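Local coordinates for protein 2''-aminoglycoside nucleotidyltransferase (Klebsiella pneumoniae, PDB 4WQK) that confers resistance to kanamycin, gentamicin, tobramycin and related aminoglycosides by magnesium-dependent adenylation of their 2''-hydroxyl group, at residues 25-36 and 115-126. Sequence-based numbering, arbitrary orientation. Where two conformers were deposited one is given.
Sequences WIGGGWAIDARL and VIAGRPVRCNSW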
ATOM      1  N   TRP A  25       3.246  -5.910   2.703  1.00 13.68           N
ATOM      2  CA  TRP A  25       3.496  -5.124   1.485  1.00 14.54           C
ATOM      3  C   TRP A  25       3.318  -3.650   1.782  1.00 13.94           C
ATOM      4  O   TRP A  25       2.289  -3.243   2.331  1.00 15.51           O
ATOM      5  CB  TRP A  25       2.540  -5.534   0.362  1.00 13.68           C
ATOM      6  CG  TRP A  25       2.849  -6.909  -0.182  1.00 12.41           C
ATOM      7  CD1 TRP A  25       3.543  -7.194  -1.321  1.00 13.43           C
ATOM      8  CD2 TRP A  25       2.458  -8.172   0.396  1.00 13.08           C
ATOM      9  NE1 TRP A  25       3.661  -8.571  -1.471  1.00 15.13           N
ATOM     10  CE2 TRP A  25       3.019  -9.186  -0.426  1.00 13.73           C
ATOM     11  CE3 TRP A  25       1.710  -8.530   1.526  1.00 15.18           C
ATOM     12  CZ2 TRP A  25       2.824 -10.551  -0.173  1.00 15.74           C
ATOM     13  CZ3 TRP A  25       1.544  -9.901   1.790  1.00 15.72           C
ATOM     14  CH2 TRP A  25       2.103 -10.870   0.942  1.00 16.96           C
ATOM     15  N   ILE A  26       4.317  -2.861   1.434  1.00 12.99           N
ATOM     16  CA  ILE A  26       4.103  -1.404   1.443  1.00 13.52           C
ATOM     17  C   ILE A  26       3.120  -1.051   0.367  1.00 15.79           C
ATOM     18  O   ILE A  26       3.210  -1.542  -0.766  1.00 15.09           O
ATOM     19  CB  ILE A  26       5.438  -0.662   1.220  1.00 15.77           C
ATOM     20  CG1 ILE A  26       6.516  -1.180   2.187  1.00 20.58           C
ATOM     21  CG2 ILE A  26       5.262   0.878   1.266  1.00 18.04           C
ATOM     22  CD1 ILE A  26       6.164  -0.945   3.577  1.00 21.80           C
ATOM     23  N   GLY A  27       2.177  -0.147   0.708  1.00 14.60           N
ATOM     24  CA  GLY A  27       1.139   0.314  -0.205  1.00 15.66           C
ATOM     25  C   GLY A  27       1.196   1.812  -0.446  1.00 16.74           C
ATOM     26  O   GLY A  27       2.069   2.491   0.106  1.00 17.41           O
ATOM     27  N   GLY A  28       0.301   2.317  -1.284  1.00 18.10           N
ATOM     28  CA  GLY A  28       0.114   3.745  -1.393  1.00 19.30           C
ATOM     29  C   GLY A  28       1.378   4.498  -1.799  1.00 20.78           C
ATOM     30  O   GLY A  28       2.187   4.008  -2.578  1.00 18.41           O
ATOM     31  N   GLY A  29       1.525   5.714  -1.281  1.00 21.00           N
ATOM     32  CA  GLY A  29       2.557   6.615  -1.732  1.00 20.31           C
ATOM     33  C   GLY A  29       3.938   6.059  -1.438  1.00 17.00           C
ATOM     34  O   GLY A  29       4.869   6.214  -2.226  1.00 18.20           O
ATOM     35  N   TRP A  30       4.101   5.399  -0.291  1.00 16.40           N
ATOM     36  CA  TRP A  30       5.399   4.786  -0.015  1.00 18.09           C
ATOM     37  C   TRP A  30       5.708   3.628  -0.980  1.00 15.41           C
ATOM     38  O   TRP A  30       6.871   3.392  -1.278  1.00 18.05           O
ATOM     39  CB  TRP A  30       5.470   4.289   1.442  1.00 19.44           C
ATOM     40  CG  TRP A  30       6.149   5.281   2.343  1.00 17.66           C
ATOM     41  CD1 TRP A  30       5.573   6.011   3.330  1.00 21.19           C
ATOM     42  CD2 TRP A  30       7.524   5.668   2.291  1.00 17.76           C
ATOM     43  NE1 TRP A  30       6.524   6.815   3.929  1.00 19.60           N
ATOM     44  CE2 TRP A  30       7.733   6.612   3.321  1.00 17.65           C
ATOM     45  CE3 TRP A  30       8.601   5.284   1.493  1.00 18.49           C
ATOM     46  CZ2 TRP A  30       8.986   7.218   3.549  1.00 22.03           C
ATOM     47  CZ3 TRP A  30       9.836   5.875   1.711  1.00 22.89           C
ATOM     48  CH2 TRP A  30      10.018   6.842   2.735  1.00 23.98           C
ATOM     49  N   ALA A  31       4.672   2.940  -1.489  1.00 15.34           N
ATOM     50  CA  ALA A  31       4.925   1.847  -2.449  1.00 15.48           C
ATOM     51  C   ALA A  31       5.445   2.398  -3.756  1.00 15.10           C
ATOM     52  O   ALA A  31       6.346   1.792  -4.421  1.00 16.40           O
ATOM     53  CB  ALA A  31       3.683   1.033  -2.719  1.00 14.71           C
ATOM     54  N   ILE A  32       4.904   3.552  -4.170  1.00 14.94           N
ATOM     55  CA  ILE A  32       5.407   4.233  -5.364  1.00 15.24           C
ATOM     56  C   ILE A  32       6.899   4.591  -5.187  1.00 18.61           C
ATOM     57  O   ILE A  32       7.718   4.287  -6.051  1.00 18.76           O
ATOM     58  CB  ILE A  32       4.577   5.507  -5.672  1.00 16.34           C
ATOM     59  CG1 ILE A  32       3.120   5.095  -5.950  1.00 17.42           C
ATOM     60  CG2 ILE A  32       5.193   6.325  -6.828  1.00 18.46           C
ATOM     61  CD1 ILE A  32       2.167   6.282  -6.053  1.00 21.91           C
ATOM     62  N   ASP A  33       7.242   5.194  -4.055  1.00 16.71           N
ATOM     63  CA  ASP A  33       8.634   5.598  -3.817  1.00 17.52           C
ATOM     64  C   ASP A  33       9.526   4.373  -3.685  1.00 17.05           C
ATOM     65  O   ASP A  33      10.661   4.412  -4.179  1.00 19.93           O
ATOM     66  CB  ASP A  33       8.736   6.476  -2.569  1.00 20.88           C
ATOM     67  CG  ASP A  33       8.274   7.906  -2.821  1.00 25.51           C
ATOM     68  OD1 ASP A  33       7.710   8.224  -3.922  1.00 24.79           O
ATOM     69  OD2 ASP A  33       8.489   8.751  -1.918  1.00 25.50           O
ATOM     70  N   ALA A  34       9.000   3.306  -3.079  1.00 16.38           N
ATOM     71  CA  ALA A  34       9.793   2.076  -2.943  1.00 18.17           C
ATOM     72  C   ALA A  34      10.089   1.466  -4.329  1.00 17.33           C
ATOM     73  O   ALA A  34      11.230   1.075  -4.614  1.00 18.28           O
ATOM     74  CB  ALA A  34       9.098   1.130  -2.043  1.00 20.30           C
ATOM     75  N   ARG A  35       9.071   1.366  -5.190  1.00 18.08           N
ATOM     76  CA  ARG A  35       9.301   0.817  -6.515  1.00 17.45           C
ATOM     77  C   ARG A  35      10.243   1.694  -7.317  1.00 18.34           C
ATOM     78  O   ARG A  35      11.043   1.206  -8.147  1.00 22.27           O
ATOM     79  CB  ARG A  35       7.971   0.664  -7.276  1.00 18.11           C
ATOM     80  CG  ARG A  35       7.183  -0.512  -6.761  1.00 18.73           C
ATOM     81  CD  ARG A  35       5.956  -0.839  -7.619  1.00 18.05           C
ATOM     82  NE  ARG A  35       5.415  -2.071  -7.076  1.00 18.59           N
ATOM     83  CZ  ARG A  35       5.799  -3.290  -7.443  1.00 16.40           C
ATOM     84  NH1 ARG A  35       6.699  -3.453  -8.423  1.00 21.14           N
ATOM     85  NH2 ARG A  35       5.279  -4.349  -6.829  1.00 18.66           N
ATOM     86  N   LEU A  36      10.149   3.024  -7.140  1.00 19.62           N
ATOM     87  CA  LEU A  36      11.061   3.914  -7.838  1.00 22.00           C
ATOM     88  C   LEU A  36      12.500   3.898  -7.262  1.00 18.97           C
ATOM     89  O   LEU A  36      13.467   4.226  -7.944  1.00 24.23           O
ATOM     90  CB  LEU A  36      10.553   5.354  -7.827  1.00 21.50           C
ATOM     91  CG  LEU A  36       9.224   5.452  -8.574  1.00 20.96           C
ATOM     92  CD1 LEU A  36       8.725   6.857  -8.354  1.00 22.72           C
ATOM     93  CD2 LEU A  36       9.421   5.215 -10.058  1.00 21.47           C
ATOM     94  N   VAL A 115      12.781  -0.781  -3.004  1.00 15.95           N
ATOM     95  CA  VAL A 115      13.920  -0.576  -2.109  1.00 15.14           C
ATOM     96  C   VAL A 115      13.677   0.718  -1.384  1.00 16.01           C
ATOM     97  O   VAL A 115      13.290   1.705  -2.013  1.00 17.31           O
ATOM     98  CB  VAL A 115      15.286  -0.486  -2.843  1.00 16.05           C
ATOM     99  CG1 VAL A 115      16.437  -0.261  -1.840  1.00 16.11           C
ATOM    100  CG2 VAL A 115      15.574  -1.689  -3.715  1.00 20.97           C
ATOM    101  N   ILE A 116      13.811   0.690  -0.051  1.00 14.94           N
ATOM    102  CA  ILE A 116      13.725   1.894   0.773  1.00 15.63           C
ATOM    103  C   ILE A 116      15.023   2.010   1.589  1.00 15.67           C
ATOM    104  O   ILE A 116      15.292   1.154   2.464  1.00 16.28           O
ATOM    105  CB  ILE A 116      12.500   1.848   1.706  1.00 16.25           C
ATOM    106  CG1 ILE A 116      11.192   1.805   0.895  1.00 16.20           C
ATOM    107  CG2 ILE A 116      12.541   3.057   2.692  1.00 19.35           C
ATOM    108  CD1 ILE A 116       9.928   1.640   1.761  1.00 17.22           C
ATOM    109  N   ALA A 117      15.841   3.027   1.311  1.00 15.85           N
ATOM    110  CA  ALA A 117      17.086   3.258   2.031  1.00 15.17           C
ATOM    111  C   ALA A 117      17.915   1.974   2.089  1.00 15.38           C
ATOM    112  O   ALA A 117      18.404   1.561   3.149  1.00 20.04           O
ATOM    113  CB  ALA A 117      16.817   3.787   3.431  1.00 18.48           C
ATOM    114  N   GLY A 118      18.062   1.367   0.914  1.00 16.95           N
ATOM    115  CA  GLY A 118      18.937   0.213   0.740  1.00 15.58           C
ATOM    116  C   GLY A 118      18.342  -1.122   1.089  1.00 15.17           C
ATOM    117  O   GLY A 118      18.984  -2.137   0.876  1.00 16.23           O
ATOM    118  N   ARG A 119      17.128  -1.115   1.610  1.00 14.66           N
ATOM    119  CA  ARG A 119      16.481  -2.346   2.076  1.00 14.25           C
ATOM    120  C   ARG A 119      15.487  -2.797   1.028  1.00 17.89           C
ATOM    121  O   ARG A 119      14.538  -2.057   0.717  1.00 15.89           O
ATOM    122  CB  ARG A 119      15.697  -2.105   3.374  1.00 14.01           C
ATOM    123  CG  ARG A 119      15.174  -3.415   3.988  1.00 15.60           C
ATOM    124  CD  ARG A 119      14.056  -3.126   4.941  1.00 16.20           C
ATOM    125  NE  ARG A 119      13.832  -4.200   5.918  1.00 15.22           N
ATOM    126  CZ  ARG A 119      13.252  -5.365   5.672  1.00 15.63           C
ATOM    127  NH1 ARG A 119      12.816  -5.688   4.452  1.00 16.70           N
ATOM    128  NH2 ARG A 119      13.109  -6.226   6.677  1.00 14.91           N
ATOM    129  N   PRO A 120      15.632  -4.016   0.518  1.00 14.13           N
ATOM    130  CA  PRO A 120      14.548  -4.530  -0.344  1.00 15.43           C
ATOM    131  C   PRO A 120      13.261  -4.709   0.437  1.00 16.63           C
ATOM    132  O   PRO A 120      13.265  -5.135   1.618  1.00 15.63           O
ATOM    133  CB  PRO A 120      15.086  -5.877  -0.839  1.00 16.15           C
ATOM    134  CG  PRO A 120      16.602  -5.748  -0.663  1.00 17.60           C
ATOM    135  CD  PRO A 120      16.717  -4.990   0.671  1.00 17.42           C
ATOM    136  N   VAL A 121      12.134  -4.375  -0.203  1.00 14.57           N
ATOM    137  CA  VAL A 121      10.833  -4.452   0.439  1.00 14.59           C
ATOM    138  C   VAL A 121       9.803  -4.974  -0.521  1.00 15.46           C
ATOM    139  O   VAL A 121       9.822  -4.645  -1.720  1.00 16.06           O
ATOM    140  CB  VAL A 121      10.314  -3.095   1.001  1.00 14.56           C
ATOM    141  CG1 VAL A 121      11.288  -2.508   2.028  1.00 16.23           C
ATOM    142  CG2 VAL A 121      10.064  -2.036  -0.142  1.00 16.50           C
ATOM    143  N   ARG A 122       8.908  -5.790   0.001  1.00 14.58           N
ATOM    144  CA  ARG A 122       7.683  -6.115  -0.732  1.00 14.00           C
ATOM    145  C   ARG A 122       6.801  -4.871  -0.842  1.00 14.08           C
ATOM    146  O   ARG A 122       6.606  -4.139   0.114  1.00 14.07           O
ATOM    147  CB  ARG A 122       6.938  -7.254  -0.047  1.00 12.96           C
ATOM    148  CG  ARG A 122       7.657  -8.623  -0.101  1.00 14.79           C
ATOM    149  CD  ARG A 122       6.735  -9.725   0.371  1.00 16.22           C
ATOM    150  NE  ARG A 122       7.315 -11.075   0.226  1.00 17.94           N
ATOM    151  CZ  ARG A 122       7.874 -11.750   1.225  1.00 21.37           C
ATOM    152  NH1 ARG A 122       7.932 -11.245   2.456  1.00 20.06           N
ATOM    153  NH2 ARG A 122       8.334 -12.987   0.995  1.00 23.38           N
ATOM    154  N   CYS A 123       6.169  -4.743  -2.005  1.00 15.17           N
ATOM    155  CA  CYS A 123       5.227  -3.659  -2.190  0.53 14.30           C
ATOM    156  C   CYS A 123       4.154  -4.070  -3.156  1.00 14.37           C
ATOM    157  O   CYS A 123       4.346  -4.920  -4.008  1.00 14.88           O
ATOM    158  CB  CYS A 123       5.955  -2.400  -2.649  0.53 14.33           C
ATOM    159  SG  CYS A 123       7.256  -2.668  -3.893  0.53 15.15           S
ATOM    160  N   ASN A 124       2.982  -3.445  -2.976  1.00 13.04           N
ATOM    161  CA  ASN A 124       1.878  -3.777  -3.856  1.00 13.68           C
ATOM    162  C   ASN A 124       2.254  -3.430  -5.303  1.00 14.03           C
ATOM    163  O   ASN A 124       3.086  -2.540  -5.554  1.00 14.64           O
ATOM    164  CB  ASN A 124       0.618  -3.027  -3.420  1.00 15.39           C
ATOM    165  CG  ASN A 124       0.093  -3.550  -2.115  1.00 16.75           C
ATOM    166  OD1 ASN A 124      -0.054  -2.816  -1.141  1.00 19.30           O
ATOM    167  ND2 ASN A 124      -0.173  -4.855  -2.074  1.00 16.00           N
ATOM    168  N   SER A 125       1.617  -4.097  -6.246  1.00 13.40           N
ATOM    169  CA  SER A 125       1.903  -3.894  -7.659  1.00 13.45           C
ATOM    170  C   SER A 125       1.472  -2.506  -8.151  1.00 14.29           C
ATOM    171  O   SER A 125       0.626  -1.843  -7.541  1.00 14.69           O
ATOM    172  CB  SER A 125       1.190  -4.954  -8.471  1.00 17.07           C
ATOM    173  OG  SER A 125      -0.224  -4.718  -8.374  1.00 15.38           O
ATOM    174  N   TRP A 126       2.093  -2.055  -9.235  1.00 14.54           N
ATOM    175  CA  TRP A 126       1.640  -0.812  -9.856  1.00 15.15           C
ATOM    176  C   TRP A 126       0.157  -0.882 -10.169  1.00 14.93           C
ATOM    177  O   TRP A 126      -0.548   0.127  -9.966  1.00 15.43           O
ATOM    178  CB  TRP A 126       2.407  -0.505 -11.152  1.00 15.15           C
ATOM    179  CG  TRP A 126       3.823  -0.059 -10.987  1.00 16.74           C
ATOM    180  CD1 TRP A 126       4.936  -0.679 -11.493  1.00 20.36           C
ATOM    181  CD2 TRP A 126       4.277   1.145 -10.365  1.00 14.81           C
ATOM    182  NE1 TRP A 126       6.055   0.063 -11.192  1.00 21.03           N
ATOM    183  CE2 TRP A 126       5.671   1.185 -10.496  1.00 16.05           C
ATOM    184  CE3 TRP A 126       3.643   2.193  -9.694  1.00 16.11           C
ATOM    185  CZ2 TRP A 126       6.443   2.247  -9.983  1.00 15.95           C
ATOM    186  CZ3 TRP A 126       4.400   3.231  -9.199  1.00 17.60           C
ATOM    187  CH2 TRP A 126       5.789   3.233  -9.306  1.00 18.05           C
TER
HETATM  188  O   HOH W   1      12.593   4.343  -1.708  1.00 23.66           O
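R35 reaches out from helix 28-36 to grip the backbone carbonyls of C123 and N124, a clear case of one arginine working with its chain as well as its charge. R35 NE donates to N124 O (2.8 Å), close to the guanidinium plane, while NH2 bonds C123 O from above that carbonyl's plane. C123 SG lies over one face of the guanidinium, toward its rim, and the extended chain lays R35 CD over the centre of the W126 indole, 3.5 Å above its plane. R35 CB rests against CZ2 of the same ring, whose outer edge meets I32. Alongside, I26 pairs with C123 in a single beta bridge, I26 N to R122 O and N124 N to I26 O (both 2.9 Å). The bridge joins the N-terminal domain of this nucleotidyltransferase fold to the C-terminal one, at the strand-to-helix turn where G27 adjoins the magnesium ligand D47. W25 lies against R122, whose CB sits over the five-membered ring. Further along the helix, A34 CB packs on I116 CG1 (3.7 Å) and V121 CG2, and A34 O accepts a hydrogen bond from V115 N. In the second shell, E113 forms a salt bridge with R35 NH2, and N124 is pinned through its side-chain amide by T49 and S107.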